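Local structure of putative oxidoreductase (Yersinia pestis, 3KUX) at residues T79-P82 with L83-A87; I309-A312 with I313-T316. The protein is a putative oxidoreductase that probably binds a nicotinamide dinucleotide cofactor through its Rossmann fold, though its substrate is not known. One frame throughout, in Å; residues are numbered along the deposited sequence.

In the fold
Both contacts are local, each joining side chains about one helical turn apart, yet one lies near the start of its helix and the other at the end of a different helix. Contact 1 lies in the first turns of helix 80-89, partly buried within the parallel-sheet domain; contact 2 lies at the surface, where helix 303-313 stops. Their centres are about 22 Å apart and they do not touch. In each, a methylene covers one face of an aromatic ring. Contact 1 adds a buried, polar-anchored histidine, contact 2 an ion pair and a Schellman turn. Although 309-316 lies late in the chain, its side chains reach strands 8-13 and 93-96, and the latter also adjoins contact 1.

Contact 1: residues T79-P82 with L83-A87; sequences THFP and LAQSA
F81 and Q85, one turn apart on helix 80-89, run side by side and point the same way, a simple case of a glutamine using its aliphatic part to cover a ring. The CG methylene of Q85 rests over one face of the F81 ring in a CH-pi contact, 3.8 Å from the ring centroid, and lies nearest to CZ of F81, at 3.6 Å. It is displaced toward the rim, and the amide plane is tilted by only 22° from the ring. The phenyl group reaches this place because its CG stands anti to the backbone N (chi1 -178°), while the Q85 chain bends at chi2 (-82°) and carries its amide out beyond the CE1-CZ side of the ring, still above its plane. There OE1 of Q85 is hydrogen-bonded to H113, so the polar end is tied to helix 104-116, whose L110 touches both side chains.

T79 and L83 form a second, looser pair, also side by side, with CD1 of L83 3.8 Å from OG1 of T79. T75 and P76 hold that hydroxyl, while the buried imidazole of H80, turned away from the next turn, is fixed by the carbonyls of F100 (at ND1) and T75 (at NE2).

Backbone bonds join both of these pairs, L83 N to T79 O (3.0 Å) and Q85 N to F81 O (2.7 Å), and S86 N bonds to P82 O (2.9 Å). The OG of S86 adds a weak bond to P82 O at 3.4 Å. With H80, L83 and A84 packed on I73 of strand 70-73 and A87 on V94, this is the opening of the crossover helix in a beta-alpha-beta unit of a Rossmann fold.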
loop_
_atom_site.group_PDB
_atom_site.type_symbol
_atom_site.label_atom_id
_atom_site.label_comp_id
_atom_site.label_asym_id
_atom_site.label_seq_id
_atom_site.Cartn_x
_atom_site.Cartn_y
_atom_site.Cartn_z
ATOM N N THR A 79 8.434 -9.733 -13.118
ATOM C CA THR A 79 9.774 -10.088 -12.651
ATOM C C THR A 79 9.799 -10.416 -11.162
ATOM O O THR A 79 10.699 -11.108 -10.685
ATOM C CB THR A 79 10.785 -8.960 -12.918
ATOM O OG1 THR A 79 10.380 -7.778 -12.218
ATOM C CG2 THR A 79 10.870 -8.660 -14.405
ATOM N N HIS A 80 8.807 -9.912 -10.434
ATOM C CA HIS A 80 8.734 -10.077 -8.981
ATOM C C HIS A 80 9.082 -11.487 -8.508
ATOM O O HIS A 80 9.970 -11.655 -7.676
ATOM C CB HIS A 80 7.352 -9.669 -8.460
ATOM C CG HIS A 80 7.130 -8.189 -8.425
ATOM N ND1 HIS A 80 6.083 -7.610 -7.742
ATOM C CD2 HIS A 80 7.828 -7.168 -8.977
ATOM C CE1 HIS A 80 6.136 -6.297 -7.885
ATOM N NE2 HIS A 80 7.188 -6.004 -8.628
ATOM N N PHE A 81 8.383 -12.493 -9.034
ATOM C CA PHE A 81 8.581 -13.878 -8.593
ATOM C C PHE A 81 9.997 -14.401 -8.848
ATOM O O PHE A 81 10.681 -14.819 -7.914
ATOM C CB PHE A 81 7.545 -14.813 -9.216
ATOM C CG PHE A 81 7.676 -16.242 -8.771
ATOM C CD1 PHE A 81 7.338 -16.612 -7.481
ATOM C CD2 PHE A 81 8.131 -17.217 -9.645
ATOM C CE1 PHE A 81 7.458 -17.930 -7.071
ATOM C CE2 PHE A 81 8.251 -18.537 -9.242
ATOM C CZ PHE A 81 7.916 -18.894 -7.954
ATOM N N PRO A 82 10.441 -14.393 -10.116
ATOM C CA PRO A 82 11.827 -14.760 -10.382
ATOM C C PRO A 82 12.778 -14.078 -9.398
ATOM O O PRO A 82 13.427 -14.752 -8.595
ATOM C CB PRO A 82 12.057 -14.225 -11.796
ATOM C CG PRO A 82 10.724 -14.324 -12.441
ATOM C CD PRO A 82 9.696 -14.111 -11.355
ATOM N N LEU A 83 12.849 -12.751 -9.459
ATOM C CA LEU A 83 13.750 -11.992 -8.597
ATOM C C LEU A 83 13.570 -12.365 -7.130
ATOM O O LEU A 83 14.548 -12.587 -6.413
ATOM C CB LEU A 83 13.541 -10.488 -8.786
ATOM C CG LEU A 83 13.795 -9.933 -10.191
ATOM C CD1 LEU A 83 13.544 -8.434 -10.226
ATOM C CD2 LEU A 83 15.207 -10.252 -10.659
ATOM N N ALA A 84 12.318 -12.432 -6.689
ATOM C CA ALA A 84 12.015 -12.827 -5.321
ATOM C C ALA A 84 12.629 -14.185 -4.984
ATOM O O ALA A 84 13.336 -14.322 -3.988
ATOM C CB ALA A 84 10.513 -12.840 -5.088
ATOM N N GLN A 85 12.363 -15.187 -5.816
ATOM C CA GLN A 85 12.943 -16.510 -5.609
ATOM C C GLN A 85 14.459 -16.422 -5.513
ATOM O O GLN A 85 15.054 -16.846 -4.524
ATOM C CB GLN A 85 12.542 -17.464 -6.733
ATOM C CG GLN A 85 11.135 -18.023 -6.593
ATOM C CD GLN A 85 11.065 -19.209 -5.649
ATOM O OE1 GLN A 85 10.337 -19.187 -4.654
ATOM N NE2 GLN A 85 11.822 -20.253 -5.958
ATOM N N SER A 86 15.081 -15.867 -6.548
ATOM C CA SER A 86 16.528 -15.711 -6.564
ATOM C C SER A 86 17.017 -15.118 -5.244
ATOM O O SER A 86 18.025 -15.557 -4.690
ATOM C CB SER A 86 16.963 -14.821 -7.732
ATOM O OG SER A 86 16.705 -15.434 -8.984
ATOM N N ALA A 87 16.288 -14.122 -4.747
ATOM C CA ALA A 87 16.675 -13.411 -3.530
ATOM C C ALA A 87 16.610 -14.304 -2.296
ATOM O O ALA A 87 17.548 -14.346 -1.498
ATOM C CB ALA A 87 15.811 -12.178 -3.340
#

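Contact 2: residues I309-A312 with I313-T316; sequences IRDA and IWGT
The indole of W314 carries R310 on one face: CG of the arginine lies above the six-membered ring, 3.9 Å from its centroid and offset toward the rim, in a CH-pi contact. CD of R310 follows at 3.6 Å from CZ3 of W314. Farther out, the guanidinium plane lies only 11° from that of the indole, and the carboxylate carbon of D311 sits at its edge, in plane. The NE of R310 meets OD1 of D311 at 2.7 Å in a salt bridge, with NH2 adding weaker bonds to both carboxylate oxygens; OD1 is approached from above the carboxylate plane. The arginine extends over the indole because its CG is anti to the backbone N (chi1 177°), and a bend at chi3 then turns its head toward D311. Its NH1 has another partner, the carbonyl of P31, so the flat group is gripped from two directions and its rotation is probably restricted.

At W314 the helix is already ending. W314 N still bonds to R310 O in the helical manner, at 3.2 Å, but G315 has a positive phi of 78° and the chain turns back. T316 N reaches D311 O at 2.8 Å and G315 N reaches A312 O at the same distance, closing a Schellman motif; OG1 of T316 adds a weak bond to D311 O.

On another side of the turn, CG2 of I309 packs loosely against CG1 of I313. This last turn of helix 303-313 abuts the parallel sheet: R310, I313 and W314 touch I8 of strand 8-13, while I309 meets V95 and I313 meets H93, both of strand 93-96, before the chain proceeds to helix 323-342.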
loop_
_atom_site.group_PDB
_atom_site.type_symbol
_atom_site.label_atom_id
_atom_site.label_comp_id
_atom_site.label_asym_id
_atom_site.label_seq_id
_atom_site.Cartn_x
_atom_site.Cartn_y
_atom_site.Cartn_z
ATOM N N ILE A 309 10.313 -2.828 9.247
ATOM C CA ILE A 309 11.067 -3.875 8.578
ATOM C C ILE A 309 12.385 -4.074 9.311
ATOM O O ILE A 309 12.727 -5.183 9.718
ATOM C CB ILE A 309 11.364 -3.508 7.116
ATOM C CG1 ILE A 309 10.063 -3.386 6.309
ATOM C CG2 ILE A 309 12.302 -4.536 6.499
ATOM C CD1 ILE A 309 9.414 -4.718 5.962
ATOM N N ARG A 310 13.120 -2.982 9.475
ATOM C CA ARG A 310 14.333 -2.987 10.266
ATOM C C ARG A 310 14.143 -3.815 11.530
ATOM O O ARG A 310 14.816 -4.825 11.730
ATOM C CB ARG A 310 14.709 -1.556 10.644
ATOM C CG ARG A 310 15.928 -1.445 11.537
ATOM C CD ARG A 310 16.020 -0.062 12.139
ATOM N NE ARG A 310 14.917 0.179 13.063
ATOM C CZ ARG A 310 14.425 1.380 13.353
ATOM N NH1 ARG A 310 14.928 2.468 12.782
ATOM N NH2 ARG A 310 13.419 1.486 14.206
ATOM N N ASP A 311 13.214 -3.387 12.378
ATOM C CA ASP A 311 13.024 -4.013 13.680
ATOM C C ASP A 311 12.627 -5.485 13.596
ATOM O O ASP A 311 12.956 -6.269 14.490
ATOM C CB ASP A 311 12.016 -3.220 14.509
ATOM C CG ASP A 311 12.543 -1.856 14.906
ATOM O OD1 ASP A 311 13.760 -1.620 14.747
ATOM O OD2 ASP A 311 11.750 -1.018 15.377
ATOM N N ALA A 312 11.925 -5.860 12.528
ATOM C CA ALA A 312 11.535 -7.254 12.326
ATOM C C ALA A 312 12.742 -8.127 11.977
ATOM O O ALA A 312 12.880 -9.238 12.492
ATOM C CB ALA A 312 10.476 -7.359 11.254
ATOM N N ILE A 313 13.606 -7.619 11.101
ATOM C CA ILE A 313 14.842 -8.311 10.753
ATOM C C ILE A 313 15.615 -8.666 12.015
ATOM O O ILE A 313 16.013 -9.816 12.218
ATOM C CB ILE A 313 15.758 -7.434 9.878
ATOM C CG1 ILE A 313 15.071 -7.054 8.560
ATOM C CG2 ILE A 313 17.086 -8.128 9.626
ATOM C CD1 ILE A 313 14.657 -8.227 7.711
ATOM N N TRP A 314 15.832 -7.663 12.860
ATOM C CA TRP A 314 16.582 -7.847 14.097
ATOM C C TRP A 314 15.813 -8.686 15.108
ATOM O O TRP A 314 16.312 -8.974 16.190
ATOM C CB TRP A 314 16.982 -6.494 14.692
ATOM C CG TRP A 314 18.021 -5.788 13.873
ATOM C CD1 TRP A 314 18.926 -6.366 13.027
ATOM C CD2 TRP A 314 18.286 -4.380 13.841
ATOM N NE1 TRP A 314 19.726 -5.404 12.457
ATOM C CE2 TRP A 314 19.355 -4.176 12.941
ATOM C CE3 TRP A 314 17.725 -3.270 14.483
ATOM C CZ2 TRP A 314 19.873 -2.911 12.667
ATOM C CZ3 TRP A 314 18.238 -2.013 14.206
ATOM C CH2 TRP A 314 19.301 -1.843 13.305
ATOM N N GLY A 315 14.593 -9.074 14.744
ATOM C CA GLY A 315 13.781 -9.959 15.575
ATOM C C GLY A 315 13.116 -9.255 16.740
ATOM O O GLY A 315 12.573 -9.900 17.635
ATOM N N THR A 316 13.146 -7.926 16.725
ATOM C CA THR A 316 12.586 -7.131 17.816
ATOM C C THR A 316 11.056 -7.047 17.783
ATOM O O THR A 316 10.408 -7.031 18.831
ATOM C CB THR A 316 13.141 -5.690 17.809
ATOM O OG1 THR A 316 14.490 -5.688 17.326
ATOM C CG2 THR A 316 13.095 -5.093 19.209
#